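Local coordinates for protein dermonecrotic toxin (Pasteurella multocida, PDB 2EBF) that acts as a mitogenic, dermonecrotic toxin that induces bone resorption and is associated with atrophic rhinitis of pigs; its C-terminal region, present here, carries a thiol-protease-like catalytic triad, at residues N368-V373 / K525-V530; L397-I402 / E494-V499; L571-L576 / R713-F718; T651-E656 / P734-K739. All coordinates share one frame; numbering follows the deposited sequence.

Interaction 1 of 4, residues N368-V373 / K525-V530; sequences NTYRGV and KIPATV
Ile-526 and Pro-527 pack on Tyr-370, Gly-372 and Val-373. The contact joins two neighbouring parallel strands, 372-376 and 528-531, in the mixed sheet of the C2 region. It lies where the chain enters both strands. A helix ends just before each of them. Helix 520-524 closes with a Schellman motif at Lys-525, and Arg-371, with positive phi, follows helix 359-370. No hydrogen bond crosses between 368-373 and 525-530. Pro-527 and Thr-529 pair with Ala-374, one residue further on.

The side chain of Ile-526 starts toward the other strand. Ile-526 CB is 3.5 Å from Gly-372 O. Of the two branches, CG2 lies anti to the carbonyl carbon, and Ile-526 CG2 comes still nearer, 3.4 Å from Gly-372 O. CG1 is flanked by N and C of the main chain (chi1 60°). The chain then runs extended to its tip over the backbone of Val-373, with Ile-526 CD1 3.9 Å from Val-373 C. Ile-526 CB and its CG2 methyl thus lie against Gly-372 O. Pro-527 CD lies 3.6 Å from Gly-372 O. This buried oxygen has no polar partner in the model.

Pro-527 also meets the Tyr-370 ring, with Pro-527 CD 3.7 Å from Tyr-370 CD2. The two side chains cross at about a right angle. Tyr-345 packs edge-to-face with Tyr-370, whose OH is hydrogen-bonded to Tyr-350. Thr-529 OG1 bonds to Ala-374 O and Trp-537 NE1. Its methyl branch turns to Val-373, with Thr-529 CG2 and Val-373 CG2 3.8 Å apart.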
# COMPACT_ATOMS: atom_id res chain seq x y z
N ASN A 368 -7.24 -26.44 21.86
CA ASN A 368 -8.57 -26.94 21.52
C ASN A 368 -9.65 -25.88 21.32
O ASN A 368 -10.56 -26.07 20.51
CB ASN A 368 -9.03 -27.99 22.53
CG ASN A 368 -8.08 -29.17 22.63
OD1 ASN A 368 -7.87 -29.73 23.71
ND2 ASN A 368 -7.49 -29.56 21.51
N THR A 369 -9.54 -24.77 22.05
CA THR A 369 -10.52 -23.67 21.94
C THR A 369 -10.01 -22.52 21.06
O THR A 369 -10.66 -22.15 20.08
CB THR A 369 -10.93 -23.15 23.34
OG1 THR A 369 -11.57 -24.20 24.07
CG2 THR A 369 -11.90 -21.98 23.23
N TYR A 370 -8.85 -21.96 21.41
CA TYR A 370 -8.32 -20.81 20.67
C TYR A 370 -7.70 -21.21 19.34
O TYR A 370 -7.60 -20.38 18.42
CB TYR A 370 -7.30 -20.04 21.50
CG TYR A 370 -7.75 -19.64 22.89
CD1 TYR A 370 -9.09 -19.36 23.17
CD2 TYR A 370 -6.81 -19.50 23.91
CE1 TYR A 370 -9.49 -18.99 24.46
CE2 TYR A 370 -7.20 -19.12 25.20
CZ TYR A 370 -8.54 -18.87 25.46
OH TYR A 370 -8.92 -18.49 26.73
N ARG A 371 -7.26 -22.46 19.25
CA ARG A 371 -6.60 -23.02 18.05
C ARG A 371 -5.21 -22.42 17.83
O ARG A 371 -4.57 -22.68 16.81
CB ARG A 371 -7.46 -22.84 16.80
CG ARG A 371 -8.94 -23.23 16.97
CD ARG A 371 -9.15 -24.70 16.72
NE ARG A 371 -8.60 -25.06 15.42
CZ ARG A 371 -8.70 -26.25 14.85
NH1 ARG A 371 -9.37 -27.23 15.45
NH2 ARG A 371 -8.15 -26.45 13.66
N GLY A 372 -4.73 -21.63 18.78
CA GLY A 372 -3.40 -21.06 18.69
C GLY A 372 -3.03 -20.20 19.88
O GLY A 372 -3.90 -19.80 20.67
N VAL A 373 -1.74 -19.94 20.01
CA VAL A 373 -1.22 -19.04 21.03
C VAL A 373 0.10 -18.46 20.54
O VAL A 373 0.81 -19.10 19.77
CB VAL A 373 -1.07 -19.74 22.42
CG1 VAL A 373 -0.07 -20.88 22.37
CG2 VAL A 373 -0.69 -18.73 23.51
N LYS A 525 -6.83 -13.87 16.30
CA LYS A 525 -7.85 -14.22 17.30
C LYS A 525 -7.30 -15.15 18.38
O LYS A 525 -7.97 -16.10 18.81
CB LYS A 525 -9.09 -14.85 16.64
CG LYS A 525 -9.71 -14.09 15.45
CD LYS A 525 -9.36 -14.69 14.09
CE LYS A 525 -9.99 -16.06 13.88
NZ LYS A 525 -9.57 -16.69 12.59
N ILE A 526 -6.07 -14.89 18.82
CA ILE A 526 -5.41 -15.72 19.85
C ILE A 526 -4.84 -14.82 20.95
O ILE A 526 -4.80 -13.61 20.77
CB ILE A 526 -4.29 -16.60 19.23
CG1 ILE A 526 -3.21 -15.73 18.56
CG2 ILE A 526 -4.92 -17.62 18.25
CD1 ILE A 526 -2.03 -16.51 17.98
N PRO A 527 -4.44 -15.40 22.10
CA PRO A 527 -3.75 -14.59 23.10
C PRO A 527 -2.23 -14.50 22.90
O PRO A 527 -1.62 -15.47 22.43
CB PRO A 527 -4.07 -15.32 24.41
CG PRO A 527 -4.17 -16.80 24.00
CD PRO A 527 -4.64 -16.80 22.54
N ALA A 528 -1.64 -13.36 23.25
CA ALA A 528 -0.18 -13.27 23.37
C ALA A 528 0.27 -13.57 24.79
O ALA A 528 -0.38 -13.17 25.77
CB ALA A 528 0.32 -11.91 22.95
N THR A 529 1.41 -14.25 24.91
CA THR A 529 1.92 -14.66 26.21
C THR A 529 3.42 -14.42 26.36
O THR A 529 4.12 -14.15 25.39
CB THR A 529 1.63 -16.16 26.51
OG1 THR A 529 2.36 -16.99 25.60
CG2 THR A 529 0.14 -16.46 26.44
N VAL A 530 3.89 -14.53 27.60
CA VAL A 530 5.31 -14.40 27.93
C VAL A 530 5.64 -15.38 29.05
O VAL A 530 4.76 -15.75 29.83
CB VAL A 530 5.69 -12.96 28.43
CG1 VAL A 530 5.74 -11.96 27.29
CG2 VAL A 530 4.73 -12.48 29.52

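Interaction 2 of 4, residues L397-I402 / E494-V499; sequences LTEIAI and EGQKFV
Glu-399 pairs with Phe-498, and Ile-400 with Val-499, as parallel neighbours in the mixed sheet of the C2 region. Strand 399-402 lies between 456-461 and 498-502.

Backbone bonds come first. Val-499 is gripped at both its polar backbone atoms. Val-499 N donates to Glu-399 O (3.0 Å), and Val-499 O receives Ala-401 N (2.8 Å). Further back, Thr-398 N gives a nearly straight bond to Lys-497 O (2.7 Å, 176° at the hydrogen). Glu-399 N reaches the same oxygen in a weak bond.

One side chain joins the ladder. Thr-398 OG1 stands between its own N and carbonyl carbon (chi1 57°). There Thr-398 OG1 accepts Lys-497 N at 3.0 Å. The hydroxyl thereby continues the pairing before strand 498-502 begins.

Polar ends look elsewhere. The extended Lys-497 chain carries NZ to Asn-395 O. Glu-399 OE2 forms a salt bridge with Arg-458 on strand 456-461, and the planes of the Glu-399 carboxylate and the Gln-496 amide are 51° apart.

Apolar contact is made on the face of Ile-400 and Val-499. Phe-385 and Met-367 of the flanking helices pack there. The Leu-397 side chain bends back toward the partner segment and crosses Val-499 at about a right angle, bringing Leu-397 CD1 to 3.6 Å from Val-499 CG2.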
# COMPACT_ATOMS: atom_id res chain seq x y z
N LEU A 397 -1.39 -29.84 18.12
CA LEU A 397 -0.45 -28.89 17.48
C LEU A 397 -0.02 -29.39 16.10
O LEU A 397 0.44 -30.52 15.96
CB LEU A 397 0.80 -28.68 18.36
CG LEU A 397 1.89 -27.75 17.81
CD1 LEU A 397 1.49 -26.28 17.95
CD2 LEU A 397 3.23 -28.03 18.49
N THR A 398 -0.18 -28.54 15.08
CA THR A 398 0.21 -28.93 13.72
C THR A 398 1.41 -28.14 13.21
O THR A 398 2.14 -28.63 12.34
CB THR A 398 -0.95 -28.75 12.70
OG1 THR A 398 -1.41 -27.40 12.71
CG2 THR A 398 -2.12 -29.68 13.02
N GLU A 399 1.63 -26.95 13.75
CA GLU A 399 2.60 -26.02 13.17
C GLU A 399 3.20 -25.03 14.17
O GLU A 399 2.51 -24.52 15.06
CB GLU A 399 1.93 -25.27 12.01
CG GLU A 399 2.90 -24.54 11.09
CD GLU A 399 2.29 -24.23 9.73
OE1 GLU A 399 1.09 -24.53 9.51
OE2 GLU A 399 3.02 -23.67 8.86
N ILE A 400 4.49 -24.75 13.98
CA ILE A 400 5.23 -23.72 14.72
C ILE A 400 5.65 -22.62 13.75
O ILE A 400 6.18 -22.90 12.67
CB ILE A 400 6.50 -24.30 15.40
CG1 ILE A 400 6.12 -25.39 16.42
CG2 ILE A 400 7.35 -23.19 16.04
CD1 ILE A 400 7.22 -26.42 16.66
N ALA A 401 5.42 -21.37 14.13
CA ALA A 401 5.76 -20.25 13.26
C ALA A 401 6.57 -19.22 14.02
O ALA A 401 6.30 -18.96 15.19
CB ALA A 401 4.51 -19.61 12.69
N ILE A 402 7.57 -18.66 13.36
CA ILE A 402 8.42 -17.65 13.97
C ILE A 402 8.64 -16.47 13.02
O ILE A 402 8.85 -16.66 11.82
CB ILE A 402 9.77 -18.23 14.53
CG1 ILE A 402 10.91 -18.22 13.50
CG2 ILE A 402 9.56 -19.62 15.17
CD1 ILE A 402 10.66 -19.03 12.24
N GLU A 494 -8.44 -23.59 8.44
CA GLU A 494 -9.12 -24.73 9.04
C GLU A 494 -8.17 -25.92 9.24
O GLU A 494 -7.30 -26.18 8.41
CB GLU A 494 -10.34 -25.13 8.19
CG GLU A 494 -10.01 -25.70 6.80
CD GLU A 494 -10.12 -27.22 6.73
OE1 GLU A 494 -9.14 -27.87 6.28
OE2 GLU A 494 -11.18 -27.76 7.11
N GLY A 495 -8.33 -26.62 10.36
CA GLY A 495 -7.53 -27.80 10.67
C GLY A 495 -6.11 -27.52 11.13
O GLY A 495 -5.27 -28.43 11.17
N GLN A 496 -5.82 -26.26 11.48
CA GLN A 496 -4.50 -25.90 11.97
C GLN A 496 -4.57 -25.48 13.43
O GLN A 496 -5.46 -24.72 13.82
CB GLN A 496 -3.88 -24.77 11.14
CG GLN A 496 -3.65 -25.12 9.68
CD GLN A 496 -2.72 -24.16 8.95
OE1 GLN A 496 -2.23 -23.18 9.53
NE2 GLN A 496 -2.47 -24.43 7.67
N LYS A 497 -3.64 -26.01 14.21
CA LYS A 497 -3.43 -25.60 15.60
C LYS A 497 -1.96 -25.23 15.71
O LYS A 497 -1.09 -26.07 15.53
CB LYS A 497 -3.79 -26.74 16.56
CG LYS A 497 -5.27 -27.05 16.61
CD LYS A 497 -5.54 -28.29 17.45
CE LYS A 497 -7.02 -28.47 17.75
NZ LYS A 497 -7.25 -29.71 18.55
N PHE A 498 -1.69 -23.96 15.97
CA PHE A 498 -0.34 -23.46 15.81
C PHE A 498 0.16 -22.72 17.05
O PHE A 498 -0.63 -22.32 17.91
CB PHE A 498 -0.26 -22.53 14.59
CG PHE A 498 -1.16 -21.33 14.68
CD1 PHE A 498 -0.70 -20.14 15.25
CD2 PHE A 498 -2.48 -21.39 14.23
CE1 PHE A 498 -1.54 -19.03 15.35
CE2 PHE A 498 -3.33 -20.28 14.34
CZ PHE A 498 -2.85 -19.10 14.91
N VAL A 499 1.47 -22.55 17.11
CA VAL A 499 2.12 -21.67 18.07
C VAL A 499 3.01 -20.70 17.29
O VAL A 499 3.69 -21.11 16.34
CB VAL A 499 2.98 -22.48 19.07
CG1 VAL A 499 3.83 -21.56 19.92
CG2 VAL A 499 2.09 -23.40 19.94

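Interaction 3 of 4, residues L571-L576 / R713-F718; sequences LKQFKL and RAINPF
Phe-574 meets Pro-717 obliquely through one side of its ring. CD2 and CE2 of Phe-574 are both 3.4 Å from Pro-717 CG. With CG anti to the carbonyl carbon (chi1 -75°), the ring is directed to the proline. Lys-572 CE lies over the centre of one ring face.

Gln-573 is stretched out. Gln-573 CG passes 3.3 Å from Arg-713 O and also touches Ile-715 CG1.

The backbones are bridged at Gln-573 and Ile-715. Asn-716 N donates to Lys-572 O (2.9 Å). Phe-574 N donates to Ala-714 O (2.7 Å). This single bridge lies just before the corner at Asn-716, where the chain turns into strand 717-720 of the antiparallel sheet of the C3 region. Segment 571-576 follows strand 567-568 of the same sheet.

Arg-713 ends helix 701-711 in a Schellman motif. Its side chain bends at chi3 (66°), which turns the guanidinium so that Lys-575 CG lies over one face, 3.8 Å above the plane. The two charged ends stay apart, with Lys-575 NZ 5.0 Å from Arg-713 NH2.

Asn-716 CG touches Leu-571 CD2 at 4.0 Å. Asn-716 ND2 binds the carbonyls of Thr-738 and Tyr-41.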
# COMPACT_ATOMS: atom_id res chain seq x y z
N LEU A 571 -16.02 10.76 -12.80
CA LEU A 571 -15.48 11.94 -13.47
C LEU A 571 -15.55 11.69 -14.97
O LEU A 571 -14.54 11.51 -15.64
CB LEU A 571 -14.05 12.24 -13.01
CG LEU A 571 -13.91 12.69 -11.55
CD1 LEU A 571 -12.44 12.92 -11.14
CD2 LEU A 571 -14.73 13.92 -11.32
N LYS A 572 -16.78 11.70 -15.47
CA LYS A 572 -17.06 11.48 -16.88
C LYS A 572 -18.46 11.99 -17.17
O LYS A 572 -19.18 12.42 -16.26
CB LYS A 572 -16.98 9.99 -17.20
CG LYS A 572 -17.97 9.12 -16.43
CD LYS A 572 -18.00 7.72 -17.00
CE LYS A 572 -19.17 6.93 -16.44
NZ LYS A 572 -19.15 5.53 -16.92
N GLN A 573 -18.84 11.98 -18.45
CA GLN A 573 -20.22 12.21 -18.81
C GLN A 573 -20.98 10.89 -18.81
O GLN A 573 -20.55 9.91 -19.43
CB GLN A 573 -20.35 12.89 -20.17
CG GLN A 573 -21.80 13.26 -20.52
CD GLN A 573 -21.92 14.05 -21.80
OE1 GLN A 573 -22.71 14.99 -21.89
NE2 GLN A 573 -21.13 13.68 -22.80
N PHE A 574 -22.11 10.86 -18.11
CA PHE A 574 -22.94 9.67 -18.09
C PHE A 574 -23.90 9.68 -19.27
O PHE A 574 -24.28 10.74 -19.75
CB PHE A 574 -23.66 9.57 -16.75
CG PHE A 574 -22.76 9.13 -15.62
CD1 PHE A 574 -22.94 7.89 -15.01
CD2 PHE A 574 -21.71 9.92 -15.19
CE1 PHE A 574 -22.10 7.47 -13.98
CE2 PHE A 574 -20.86 9.51 -14.17
CZ PHE A 574 -21.06 8.28 -13.56
N LYS A 575 -24.24 8.48 -19.75
CA LYS A 575 -25.12 8.31 -20.91
C LYS A 575 -25.92 7.02 -20.75
O LYS A 575 -25.49 6.09 -20.06
CB LYS A 575 -24.32 8.20 -22.21
CG LYS A 575 -23.31 9.31 -22.46
CD LYS A 575 -22.25 8.86 -23.45
CE LYS A 575 -21.06 9.80 -23.43
NZ LYS A 575 -20.00 9.29 -24.35
N LEU A 576 -27.08 6.99 -21.40
CA LEU A 576 -27.88 5.78 -21.50
C LEU A 576 -27.12 4.73 -22.32
O LEU A 576 -26.56 5.06 -23.37
CB LEU A 576 -29.21 6.12 -22.16
CG LEU A 576 -30.54 6.28 -21.40
CD1 LEU A 576 -30.45 6.22 -19.90
CD2 LEU A 576 -31.29 7.52 -21.86
N ARG A 713 -27.53 12.96 -19.38
CA ARG A 713 -26.16 13.01 -19.90
C ARG A 713 -25.30 13.88 -18.98
O ARG A 713 -24.57 14.77 -19.43
CB ARG A 713 -26.15 13.51 -21.36
CG ARG A 713 -26.94 12.59 -22.32
CD ARG A 713 -26.97 13.13 -23.74
NE ARG A 713 -25.63 13.13 -24.34
CZ ARG A 713 -25.09 12.09 -24.97
NH1 ARG A 713 -25.78 10.96 -25.11
NH2 ARG A 713 -23.87 12.18 -25.48
N ALA A 714 -25.41 13.60 -17.68
CA ALA A 714 -24.76 14.36 -16.63
C ALA A 714 -23.25 14.29 -16.70
O ALA A 714 -22.68 13.20 -16.86
CB ALA A 714 -25.23 13.86 -15.26
N ILE A 715 -22.60 15.45 -16.55
CA ILE A 715 -21.15 15.54 -16.49
C ILE A 715 -20.71 15.66 -15.04
O ILE A 715 -21.17 16.54 -14.30
CB ILE A 715 -20.60 16.75 -17.31
CG1 ILE A 715 -20.98 16.67 -18.79
CG2 ILE A 715 -19.07 16.84 -17.16
CD1 ILE A 715 -20.94 18.04 -19.50
N ASN A 716 -19.81 14.75 -14.65
CA ASN A 716 -19.24 14.71 -13.30
C ASN A 716 -20.29 14.80 -12.18
O ASN A 716 -20.17 15.64 -11.28
CB ASN A 716 -18.13 15.76 -13.15
CG ASN A 716 -17.01 15.60 -14.18
OD1 ASN A 716 -16.88 14.53 -14.82
ND2 ASN A 716 -16.20 16.65 -14.35
N PRO A 717 -21.31 13.92 -12.22
CA PRO A 717 -22.41 13.99 -11.27
C PRO A 717 -21.99 13.69 -9.83
O PRO A 717 -21.07 12.90 -9.59
CB PRO A 717 -23.42 12.96 -11.79
CG PRO A 717 -22.64 12.05 -12.66
CD PRO A 717 -21.46 12.80 -13.17
N PHE A 718 -22.64 14.38 -8.90
CA PHE A 718 -22.38 14.25 -7.47
C PHE A 718 -23.68 14.01 -6.71
O PHE A 718 -24.68 14.70 -6.93
CB PHE A 718 -21.75 15.55 -6.98
CG PHE A 718 -21.38 15.54 -5.55
CD1 PHE A 718 -20.30 14.77 -5.10
CD2 PHE A 718 -22.06 16.35 -4.65
CE1 PHE A 718 -19.94 14.79 -3.75
CE2 PHE A 718 -21.71 16.37 -3.32
CZ PHE A 718 -20.65 15.60 -2.86

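Interaction 4 of 4, residues T651-E656 / P734-K739; sequences TWWRRE and PPLFTK
Trp-653 is held between Pro-734 and Lys-739, one on each face of its indole. Pro-734 CD lies over the six-membered ring, 3.8 Å from its centroid. On the opposite face, Lys-739 CA sits over the five-membered ring, 3.7 Å from that centroid. Both are CH-pi contacts. The aliphatic chain of Lys-739 continues across the indole at about a right angle, and Lys-739 CD comes 3.8 Å from Trp-653 CZ3. At the rim, Leu-736 CD2 touches Trp-653 CH2.

The indole nitrogen is satisfied in the ring plane. Trp-653 NE1 donates to Thr-738 OG1 at 3.1 Å, almost straight (174°) and only 1° out of the plane. The bond, together with the two covered faces, fixes how the flat ring is turned.

The hydroxyl is positioned in turn. Thr-738 OG1 donates to Pro-735 O at 2.6 Å, in the carbonyl plane. Pro-735 O also takes Thr-738 N, the backbone bond of the short 3-10 turn 736-738. Indole, hydroxyl and carbonyl thus form a chain of two hydrogen bonds.

Thr-651 touches the proline from the strand, with Thr-651 CG2 3.4 Å from Pro-734 N. Thr-651 OG1 lies within hydrogen-bonding distance of two carbonyls, Phe-732 O, its stronger partner, and Gln-664 O.

Trp-652 points away from the segment, and its side chain is about 14 Å from the bound phosphonate. The contact therefore lies apart from that site. It lays the C-terminal loop after helix 726-730 against strand 643-656 of the antiparallel sheet in the C3 region.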
# COMPACT_ATOMS: atom_id res chain seq x y z
N THR A 651 -26.54 16.33 -8.46
CA THR A 651 -26.23 17.57 -9.17
C THR A 651 -25.09 17.31 -10.16
O THR A 651 -24.26 16.44 -9.93
CB THR A 651 -25.89 18.72 -8.19
OG1 THR A 651 -25.68 19.93 -8.92
CG2 THR A 651 -24.65 18.39 -7.34
N TRP A 652 -25.05 18.07 -11.25
CA TRP A 652 -24.10 17.79 -12.32
C TRP A 652 -23.85 19.05 -13.14
O TRP A 652 -24.48 20.08 -12.90
CB TRP A 652 -24.59 16.63 -13.22
CG TRP A 652 -25.86 16.93 -13.98
CD1 TRP A 652 -25.96 17.50 -15.22
CD2 TRP A 652 -27.20 16.65 -13.56
NE1 TRP A 652 -27.29 17.62 -15.59
CE2 TRP A 652 -28.07 17.10 -14.59
CE3 TRP A 652 -27.76 16.09 -12.40
CZ2 TRP A 652 -29.46 17.00 -14.49
CZ3 TRP A 652 -29.16 15.98 -12.31
CH2 TRP A 652 -29.99 16.43 -13.35
N TRP A 653 -22.94 18.94 -14.09
CA TRP A 653 -22.62 20.07 -14.97
C TRP A 653 -23.24 19.85 -16.33
O TRP A 653 -23.36 18.71 -16.80
CB TRP A 653 -21.10 20.26 -15.12
CG TRP A 653 -20.37 20.37 -13.83
CD1 TRP A 653 -19.54 19.44 -13.28
CD2 TRP A 653 -20.41 21.47 -12.89
NE1 TRP A 653 -19.06 19.87 -12.08
CE2 TRP A 653 -19.57 21.12 -11.81
CE3 TRP A 653 -21.06 22.72 -12.87
CZ2 TRP A 653 -19.35 21.96 -10.71
CZ3 TRP A 653 -20.85 23.57 -11.76
CH2 TRP A 653 -20.01 23.17 -10.69
N ARG A 654 -23.62 20.95 -16.96
CA ARG A 654 -24.21 20.89 -18.29
C ARG A 654 -23.57 21.96 -19.18
O ARG A 654 -23.45 23.12 -18.78
CB ARG A 654 -25.72 21.10 -18.23
CG ARG A 654 -26.44 20.86 -19.56
CD ARG A 654 -27.39 22.00 -19.85
NE ARG A 654 -28.73 21.74 -19.40
CZ ARG A 654 -29.67 22.66 -19.21
NH1 ARG A 654 -29.42 23.96 -19.39
NH2 ARG A 654 -30.87 22.29 -18.80
N ARG A 655 -23.15 21.56 -20.38
CA ARG A 655 -22.58 22.51 -21.34
C ARG A 655 -23.61 23.58 -21.68
O ARG A 655 -24.77 23.26 -21.95
CB ARG A 655 -22.10 21.78 -22.61
CG ARG A 655 -21.68 22.67 -23.80
CD ARG A 655 -20.54 23.62 -23.42
NE ARG A 655 -19.67 23.97 -24.55
CZ ARG A 655 -19.94 24.89 -25.48
NH1 ARG A 655 -21.08 25.57 -25.48
NH2 ARG A 655 -19.04 25.12 -26.44
N GLU A 656 -23.18 24.84 -21.61
CA GLU A 656 -24.01 25.98 -22.02
C GLU A 656 -23.33 26.73 -23.15
O GLU A 656 -22.14 26.58 -23.37
CB GLU A 656 -24.26 26.95 -20.84
CG GLU A 656 -25.06 26.36 -19.67
CD GLU A 656 -26.50 25.93 -20.01
OE1 GLU A 656 -27.04 25.11 -19.25
OE2 GLU A 656 -27.07 26.40 -21.03
N PRO A 734 -21.91 20.25 -7.90
CA PRO A 734 -20.83 19.31 -7.62
C PRO A 734 -19.61 20.03 -7.02
O PRO A 734 -19.53 21.27 -7.11
CB PRO A 734 -20.47 18.76 -9.01
CG PRO A 734 -21.71 18.97 -9.86
CD PRO A 734 -22.24 20.29 -9.34
N PRO A 735 -18.69 19.27 -6.39
CA PRO A 735 -17.44 19.86 -5.94
C PRO A 735 -16.81 20.67 -7.08
O PRO A 735 -16.81 20.23 -8.24
CB PRO A 735 -16.58 18.65 -5.58
CG PRO A 735 -17.59 17.67 -5.07
CD PRO A 735 -18.75 17.83 -6.04
N LEU A 736 -16.33 21.86 -6.75
CA LEU A 736 -15.90 22.82 -7.77
C LEU A 736 -14.69 22.39 -8.61
O LEU A 736 -14.57 22.79 -9.77
CB LEU A 736 -15.70 24.21 -7.16
CG LEU A 736 -16.97 24.88 -6.61
CD1 LEU A 736 -16.64 26.25 -6.06
CD2 LEU A 736 -18.12 24.94 -7.66
N PHE A 737 -13.82 21.55 -8.04
CA PHE A 737 -12.69 21.02 -8.80
C PHE A 737 -13.14 20.15 -9.98
O PHE A 737 -12.35 19.89 -10.91
CB PHE A 737 -11.68 20.26 -7.90
CG PHE A 737 -12.03 18.81 -7.67
CD1 PHE A 737 -11.49 17.80 -8.48
CD2 PHE A 737 -12.89 18.45 -6.64
CE1 PHE A 737 -11.82 16.46 -8.25
CE2 PHE A 737 -13.22 17.13 -6.40
CZ PHE A 737 -12.69 16.12 -7.20
N THR A 738 -14.41 19.73 -9.97
CA THR A 738 -14.97 18.92 -11.06
C THR A 738 -15.65 19.73 -12.17
O THR A 738 -16.03 19.17 -13.20
CB THR A 738 -15.97 17.83 -10.57
OG1 THR A 738 -17.17 18.46 -10.10
CG2 THR A 738 -15.35 16.96 -9.45
N LYS A 739 -15.85 21.04 -11.97
CA LYS A 739 -16.35 21.86 -13.08
C LYS A 739 -15.35 21.75 -14.25
O LYS A 739 -14.16 22.00 -14.07
CB LYS A 739 -16.61 23.32 -12.66
CG LYS A 739 -17.19 24.17 -13.79
CD LYS A 739 -17.92 25.40 -13.29
CE LYS A 739 -18.32 26.29 -14.46
NZ LYS A 739 -18.96 27.56 -14.01

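From the N terminus, 368-373 opens first. Interaction 2 then opens at 397-402 and closes at 494-499, before interaction 1 closes at 525-530. The smaller loop therefore lies within the larger one. The two touch, since strands 372-376 and 498-502 are neighbours; together they span four adjacent strands of the C2 sheet, from 399-402 to 528-531. Interactions 3 and 4 follow in the C3 region, their centres about 52 to 56 Å from those of the first pair. These two cross: 571-576 opens, then 651-656, then 713-718 and 734-739 close in turn. They tie the segment after strand 567-568 and the C-terminal loop to the antiparallel sheet.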